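PDB 4DY0: glia-derived nexin from Homo sapiens, which inhibits thrombin, trypsin and urokinase as a heparin-binding serpin and promotes neurite extension by inhibiting thrombin. Local coordinates for residues Leu8-Ser13 / Ile253-Ile258; Gln22-Arg27 / Met373-Lys378; Cys209-Ala214 / Trp219-Glu224. All coordinates share one frame; numbering follows the deposited sequence.

Contact 1: residues Leu8-Ser13 / Ile253-Ile258; sequences LEELGS and ISTKTI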
# COMPACT_ATOMS: atom_id res chain seq x y z
N LEU A 8 -16.08 6.43 4.03
CA LEU A 8 -15.53 6.65 2.70
C LEU A 8 -14.15 6.03 2.59
O LEU A 8 -13.83 5.39 1.59
CB LEU A 8 -15.46 8.15 2.40
CG LEU A 8 -15.17 8.49 0.94
CD1 LEU A 8 -16.20 7.82 0.05
CD2 LEU A 8 -15.18 10.00 0.75
N GLU A 9 -13.32 6.23 3.61
CA GLU A 9 -11.98 5.67 3.62
C GLU A 9 -12.05 4.15 3.67
O GLU A 9 -11.25 3.46 3.03
CB GLU A 9 -11.19 6.20 4.81
CG GLU A 9 -9.76 5.68 4.87
CD GLU A 9 -9.03 5.83 3.55
OE1 GLU A 9 -8.15 4.99 3.25
OE2 GLU A 9 -9.33 6.79 2.80
N GLU A 10 -13.01 3.64 4.42
CA GLU A 10 -13.20 2.20 4.56
C GLU A 10 -13.46 1.55 3.20
O GLU A 10 -12.89 0.50 2.90
CB GLU A 10 -14.35 1.91 5.52
CG GLU A 10 -14.08 0.77 6.46
CD GLU A 10 -14.91 0.85 7.72
OE1 GLU A 10 -14.32 0.97 8.82
OE2 GLU A 10 -16.15 0.80 7.62
N LEU A 11 -14.31 2.17 2.40
CA LEU A 11 -14.60 1.65 1.06
C LEU A 11 -13.32 1.56 0.24
O LEU A 11 -13.06 0.55 -0.42
CB LEU A 11 -15.62 2.54 0.35
CG LEU A 11 -17.06 2.48 0.89
CD1 LEU A 11 -17.91 3.59 0.30
CD2 LEU A 11 -17.67 1.12 0.61
N GLY A 12 -12.53 2.63 0.28
CA GLY A 12 -11.30 2.70 -0.50
C GLY A 12 -10.25 1.71 -0.03
O GLY A 12 -9.62 1.02 -0.84
N SER A 13 -10.05 1.64 1.28
CA SER A 13 -9.06 0.73 1.85
C SER A 13 -9.42 -0.72 1.58
O SER A 13 -8.55 -1.54 1.28
CB SER A 13 -8.88 0.97 3.35
OG SER A 13 -7.82 1.89 3.58
N ILE A 253 -9.34 -11.24 4.77
CA ILE A 253 -8.99 -10.12 5.63
C ILE A 253 -9.52 -8.83 5.02
O ILE A 253 -9.40 -8.61 3.82
CB ILE A 253 -7.47 -9.99 5.85
CG1 ILE A 253 -6.95 -11.19 6.64
CG2 ILE A 253 -7.17 -8.71 6.60
CD1 ILE A 253 -5.55 -10.99 7.20
N SER A 254 -10.12 -7.99 5.86
CA SER A 254 -10.63 -6.71 5.41
C SER A 254 -10.52 -5.73 6.55
O SER A 254 -9.95 -6.06 7.60
CB SER A 254 -12.09 -6.85 4.97
OG SER A 254 -12.93 -7.03 6.10
N THR A 255 -11.06 -4.53 6.37
CA THR A 255 -11.04 -3.55 7.44
C THR A 255 -11.78 -4.09 8.65
O THR A 255 -11.42 -3.80 9.79
CB THR A 255 -11.61 -2.18 7.01
OG1 THR A 255 -12.92 -2.35 6.45
CG2 THR A 255 -10.71 -1.53 5.97
N LYS A 256 -12.81 -4.90 8.41
CA LYS A 256 -13.58 -5.47 9.51
C LYS A 256 -12.67 -6.28 10.42
O LYS A 256 -12.78 -6.21 11.65
CB LYS A 256 -14.72 -6.34 8.98
CG LYS A 256 -15.81 -5.55 8.28
N THR A 257 -11.76 -7.04 9.82
CA THR A 257 -10.80 -7.85 10.56
C THR A 257 -9.97 -6.95 11.46
O THR A 257 -9.79 -7.22 12.65
CB THR A 257 -9.86 -8.62 9.61
OG1 THR A 257 -10.62 -9.24 8.57
CG2 THR A 257 -9.08 -9.68 10.37
N ILE A 258 -9.45 -5.86 10.88
CA ILE A 258 -8.67 -4.90 11.64
C ILE A 258 -9.49 -4.31 12.79
O ILE A 258 -8.98 -4.14 13.90
CB ILE A 258 -8.15 -3.77 10.75
CG1 ILE A 258 -7.29 -4.34 9.62
CG2 ILE A 258 -7.37 -2.74 11.57
CD1 ILE A 258 -6.70 -3.28 8.71
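Glu10 and Thr255 meet through the stem of one and the hydroxyl branch of the other: Glu10 CG makes the closest approach, a van der Waals contact 3.3 Å from Thr255 OG1. Beyond CG the Glu10 chain is extended, with CD 4.0 Å from Thr255 OG1. That oxygen stands between its own backbone N and carbonyl carbon (chi1 54°), which turns it to helix 5-26, where Asn14 ND2 hydrogen-bonds to it. Thr255 CG2 packs against Ser13 CB at 4.1 Å. A beta-branched threonine suits this place because one branch carries a hydroxyl for Asn14 while the other is a methyl for Ser13. The contact joins the long N-terminal helix of the serpin fold to the first turn of helix 255-262. That turn begins with a capping box: Ser254 OG accepts from Lys256 N (3.1 Å), and Thr257 OG1 accepts from Ser254 N at 3.0 Å, nearly straight at 165°. On the opposing helix, Ser13 OG donates to Glu9 OE1 one turn back (3.1 Å), meeting the anti side of the carboxylate 26° out of its plane. Val370 N also bonds to Ser13 OG, and His37 ND1 to Glu9 OE1, so both buried polar atoms have two partners.

Contact 2: residues Gln22-Arg27 / Met373-Lys378; sequences QIVKSR and MGQINK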
# COMPACT_ATOMS: atom_id res chain seq x y z
N GLN A 22 -5.80 -10.69 -3.85
CA GLN A 22 -5.67 -11.35 -5.14
C GLN A 22 -4.22 -11.69 -5.41
O GLN A 22 -3.88 -12.83 -5.71
CB GLN A 22 -6.17 -10.44 -6.24
CG GLN A 22 -7.66 -10.42 -6.40
CD GLN A 22 -8.05 -9.82 -7.72
OE1 GLN A 22 -8.85 -8.90 -7.79
NE2 GLN A 22 -7.44 -10.32 -8.79
N ILE A 23 -3.37 -10.67 -5.33
CA ILE A 23 -1.96 -10.82 -5.65
C ILE A 23 -1.34 -11.91 -4.79
O ILE A 23 -0.67 -12.82 -5.28
CB ILE A 23 -1.20 -9.51 -5.45
CG1 ILE A 23 -1.81 -8.41 -6.33
CG2 ILE A 23 0.28 -9.70 -5.75
CD1 ILE A 23 -1.38 -7.01 -5.96
N VAL A 24 -1.60 -11.82 -3.49
CA VAL A 24 -1.09 -12.76 -2.51
C VAL A 24 -1.55 -14.21 -2.76
O VAL A 24 -0.81 -15.16 -2.51
CB VAL A 24 -1.48 -12.28 -1.10
CG1 VAL A 24 -2.15 -13.37 -0.29
CG2 VAL A 24 -0.27 -11.68 -0.40
N LYS A 25 -2.77 -14.37 -3.26
CA LYS A 25 -3.23 -15.70 -3.64
C LYS A 25 -2.51 -16.21 -4.88
O LYS A 25 -2.28 -17.41 -5.03
CB LYS A 25 -4.75 -15.74 -3.85
CG LYS A 25 -5.49 -16.58 -2.81
CD LYS A 25 -6.93 -16.13 -2.60
CE LYS A 25 -6.99 -14.91 -1.68
NZ LYS A 25 -8.36 -14.62 -1.16
N SER A 26 -2.14 -15.30 -5.78
CA SER A 26 -1.43 -15.70 -6.99
C SER A 26 0.06 -15.87 -6.72
O SER A 26 0.73 -16.65 -7.40
CB SER A 26 -1.68 -14.70 -8.12
OG SER A 26 -0.86 -13.56 -7.99
N ARG A 27 0.57 -15.16 -5.71
CA ARG A 27 1.99 -15.20 -5.36
C ARG A 27 2.18 -15.51 -3.87
O ARG A 27 2.61 -14.66 -3.09
CB ARG A 27 2.66 -13.87 -5.70
CG ARG A 27 2.38 -13.34 -7.11
CD ARG A 27 2.96 -14.26 -8.18
NE ARG A 27 4.38 -14.51 -7.96
CZ ARG A 27 5.03 -15.59 -8.39
NH1 ARG A 27 6.33 -15.73 -8.13
NH2 ARG A 27 4.39 -16.53 -9.08
N MET A 373 0.05 -2.53 3.26
CA MET A 373 -0.29 -3.90 3.58
C MET A 373 0.76 -4.79 2.93
O MET A 373 1.05 -4.66 1.73
CB MET A 373 -1.68 -4.25 3.07
CG MET A 373 -2.16 -5.64 3.47
SD MET A 373 -3.89 -5.90 3.05
CE MET A 373 -4.20 -7.47 3.87
N GLY A 374 1.35 -5.69 3.71
CA GLY A 374 2.44 -6.50 3.18
C GLY A 374 2.45 -7.94 3.65
O GLY A 374 2.07 -8.26 4.78
N GLN A 375 2.91 -8.82 2.76
CA GLN A 375 3.20 -10.17 3.17
C GLN A 375 4.70 -10.37 3.01
O GLN A 375 5.24 -10.23 1.92
CB GLN A 375 2.39 -11.19 2.36
CG GLN A 375 3.20 -12.03 1.41
CD GLN A 375 2.41 -13.21 0.85
OE1 GLN A 375 1.53 -13.75 1.52
NE2 GLN A 375 2.72 -13.60 -0.38
N ILE A 376 5.37 -10.66 4.12
CA ILE A 376 6.82 -10.84 4.08
C ILE A 376 7.17 -12.31 4.23
O ILE A 376 6.99 -12.88 5.31
CB ILE A 376 7.52 -10.03 5.19
CG1 ILE A 376 7.18 -8.54 5.06
CG2 ILE A 376 9.03 -10.27 5.15
CD1 ILE A 376 7.54 -7.93 3.70
N ASN A 377 7.65 -12.92 3.15
CA ASN A 377 8.06 -14.32 3.15
C ASN A 377 9.54 -14.49 3.44
O ASN A 377 9.99 -15.56 3.85
CB ASN A 377 7.73 -14.96 1.80
CG ASN A 377 6.31 -15.47 1.74
OD1 ASN A 377 5.47 -14.94 1.01
ND2 ASN A 377 6.02 -16.49 2.54
N LYS A 378 10.31 -13.42 3.22
CA LYS A 378 11.73 -13.41 3.55
C LYS A 378 12.22 -11.97 3.69
O LYS A 378 12.35 -11.27 2.70
CB LYS A 378 12.54 -14.14 2.48
CG LYS A 378 13.94 -14.53 2.94
CD LYS A 378 14.60 -15.51 1.98
CE LYS A 378 14.90 -14.85 0.64
NZ LYS A 378 15.57 -15.80 -0.29
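Val24 sets a methyl group over the face of the Gln375 side-chain amide. Val24 CG2 is 3.3 Å from both Gln375 CD and Gln375 OE1; it rests above the plane of the amide, not at its edge. The second methyl, Val24 CG1, comes no nearer than 4.1 Å to Gln375 OE1. Gln375 leaves its strand with chi1 at 111°, away from a staggered value, and beyond CG it is extended, which carries its amide past the valine to the end of the helix. There NE2 of Gln375 lies 2.9 Å from Arg27 O and hydrogen-bonds to Asp30 O in the turn that follows. A glutamine suits this buried place: its aliphatic stem packs against valine, while its terminal amide N-H bonds to the carbonyl of Asp30. In the last turn of the helix Ile23 O accepts both Arg27 N at 2.7 Å and Ser26 OG at 2.8 Å. In one of its two conformers Arg27 NE makes a salt bridge to Asp30. Phe20 and Ile250 also pack on Gln375, and strand 369-376 pairs with strands 32-34 and 358-364. This is the serpin arrangement in which the long N-terminal helix packs against sheet B, here on its C-terminal strand.

Contact 3: residues Cys209-Ala214 / Trp219-Glu224; sequences CGSTSA and WYNFIE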
# COMPACT_ATOMS: atom_id res chain seq x y z
N CYS A 209 -1.73 -6.26 22.14
CA CYS A 209 -1.70 -7.45 21.32
C CYS A 209 -2.78 -8.44 21.70
O CYS A 209 -3.47 -8.26 22.70
CB CYS A 209 -0.32 -8.12 21.37
SG CYS A 209 0.30 -8.40 23.02
N GLY A 210 -2.92 -9.42 20.83
CA GLY A 210 -3.93 -10.45 20.83
C GLY A 210 -3.82 -11.66 19.94
O GLY A 210 -2.90 -11.85 19.27
N SER A 211 -4.83 -12.51 20.03
CA SER A 211 -5.10 -13.63 19.15
C SER A 211 -6.55 -13.86 18.84
O SER A 211 -7.38 -13.59 19.61
CB SER A 211 -4.57 -14.91 19.69
OG SER A 211 -4.10 -14.73 20.94
N THR A 212 -6.79 -14.41 17.68
CA THR A 212 -8.07 -14.82 17.20
C THR A 212 -7.90 -15.91 16.13
O THR A 212 -6.84 -16.24 15.78
CB THR A 212 -8.94 -13.67 16.80
OG1 THR A 212 -10.25 -14.13 16.57
CG2 THR A 212 -8.50 -13.03 15.61
N SER A 213 -8.99 -16.50 15.71
CA SER A 213 -8.94 -17.55 14.70
C SER A 213 -9.43 -17.03 13.36
O SER A 213 -10.33 -16.20 13.29
CB SER A 213 -9.77 -18.76 15.12
OG SER A 213 -11.14 -18.42 15.23
N ALA A 214 -8.81 -17.52 12.29
CA ALA A 214 -9.31 -17.25 10.95
C ALA A 214 -10.62 -18.00 10.78
O ALA A 214 -10.96 -18.85 11.61
CB ALA A 214 -8.30 -17.69 9.92
N TRP A 219 -5.47 -20.54 14.25
CA TRP A 219 -5.20 -19.40 15.13
C TRP A 219 -3.97 -18.62 14.74
O TRP A 219 -3.03 -19.17 14.16
CB TRP A 219 -5.09 -19.87 16.58
CG TRP A 219 -6.42 -20.18 17.16
CD1 TRP A 219 -7.13 -21.33 17.02
CD2 TRP A 219 -7.23 -19.31 17.96
NE1 TRP A 219 -8.32 -21.24 17.68
CE2 TRP A 219 -8.41 -20.01 18.27
CE3 TRP A 219 -7.06 -18.01 18.45
CZ2 TRP A 219 -9.42 -19.45 19.05
CZ3 TRP A 219 -8.07 -17.45 19.22
CH2 TRP A 219 -9.24 -18.17 19.51
N TYR A 220 -3.98 -17.33 15.06
CA TYR A 220 -2.85 -16.47 14.80
C TYR A 220 -2.77 -15.34 15.82
O TYR A 220 -3.77 -15.02 16.47
CB TYR A 220 -2.90 -15.92 13.36
CG TYR A 220 -4.05 -14.98 13.06
CD1 TYR A 220 -3.90 -13.61 13.18
CD2 TYR A 220 -5.28 -15.47 12.64
CE1 TYR A 220 -4.94 -12.75 12.90
CE2 TYR A 220 -6.33 -14.62 12.35
CZ TYR A 220 -6.16 -13.25 12.48
OH TYR A 220 -7.19 -12.38 12.20
N ASN A 221 -1.58 -14.76 15.96
CA ASN A 221 -1.35 -13.68 16.92
C ASN A 221 -1.12 -12.36 16.20
O ASN A 221 -0.65 -12.34 15.07
CB ASN A 221 -0.13 -13.99 17.79
CG ASN A 221 -0.28 -15.29 18.58
OD1 ASN A 221 -1.22 -15.46 19.35
ND2 ASN A 221 0.65 -16.21 18.37
N PHE A 222 -1.45 -11.26 16.86
CA PHE A 222 -1.24 -9.94 16.28
C PHE A 222 -0.83 -8.90 17.31
O PHE A 222 -1.20 -9.00 18.48
CB PHE A 222 -2.47 -9.47 15.49
CG PHE A 222 -3.76 -9.66 16.23
CD1 PHE A 222 -4.28 -8.65 17.02
CD2 PHE A 222 -4.46 -10.85 16.12
CE1 PHE A 222 -5.46 -8.82 17.70
CE2 PHE A 222 -5.65 -11.03 16.79
CZ PHE A 222 -6.15 -10.02 17.59
N ILE A 223 -0.08 -7.91 16.87
CA ILE A 223 0.43 -6.89 17.77
C ILE A 223 0.40 -5.51 17.12
O ILE A 223 0.54 -5.39 15.90
CB ILE A 223 1.86 -7.23 18.23
CG1 ILE A 223 2.35 -6.22 19.27
CG2 ILE A 223 2.80 -7.30 17.04
CD1 ILE A 223 3.54 -6.70 20.07
N GLU A 224 0.22 -4.48 17.94
CA GLU A 224 0.29 -3.10 17.47
C GLU A 224 1.54 -2.39 17.99
O GLU A 224 1.80 -2.37 19.20
CB GLU A 224 -0.96 -2.33 17.88
CG GLU A 224 -1.02 -0.92 17.32
CD GLU A 224 -2.20 -0.13 17.84
OE1 GLU A 224 -2.48 -0.20 19.06
OE2 GLU A 224 -2.84 0.58 17.03
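Phe222 lies across Gly210 at the tight end of this antiparallel hairpin, which belongs to sheet B of the serpin fold. A chi1 of 47° folds the Phe222 ring back across the partner strand, and Gly210 CA meets its face in a CH-pi contact, 4.1 Å from the ring centroid. Glycine suits this place, since bare backbone lets the ring lie flat. Beneath it the pair is closed by two nearly straight bonds, Gly210 N to Phe222 O and Phe222 N to Gly210 O, both 2.9 Å. Trp261 stacks on Phe222 and donates NE1 to Tyr220 OH; Thr212 CG2 fits between Phe222 and Tyr220, 3.7 Å from Phe222 CE2 and from Tyr220 OH.

Toward the turn the bonds weaken. Tyr220 N to Thr212 O is 3.1 Å, but the return bond from Thr212 N to Tyr220 O is weak. On the opposite face Ser211 OG makes only a weak bond to Asn221 OD1. Trp219 is exposed to solvent yet packs closely, serine's short CB at Ser213 lying 3.8 Å from the centroid of its five-membered ring. The chemistry implies that bonding between these segments is mostly backbone, supplemented by aromatic packing.

Contacts 1 and 2 use opposite ends of helix 5-26 and are buried, each covering little more than 120 Å². Contact 3 buries over four times as much between neighbouring strands, yet its turn end reaches solvent. Their chemistry follows: in the first two, sparse side-chain packing accompanies polar groups satisfied by the rest of the fold, whereas backbone hydrogen bonds and rings dominate the hairpin. Segment 253-258 lies between the others, its Ile253 CG2 packing 4.2 Å from Met373 CE of contact 2 and its Thr257 CG2 lying 3.8 Å from Tyr220 OH of contact 3. Contacts 2 and 3 do not touch, their nearest atoms being about 10 Å apart.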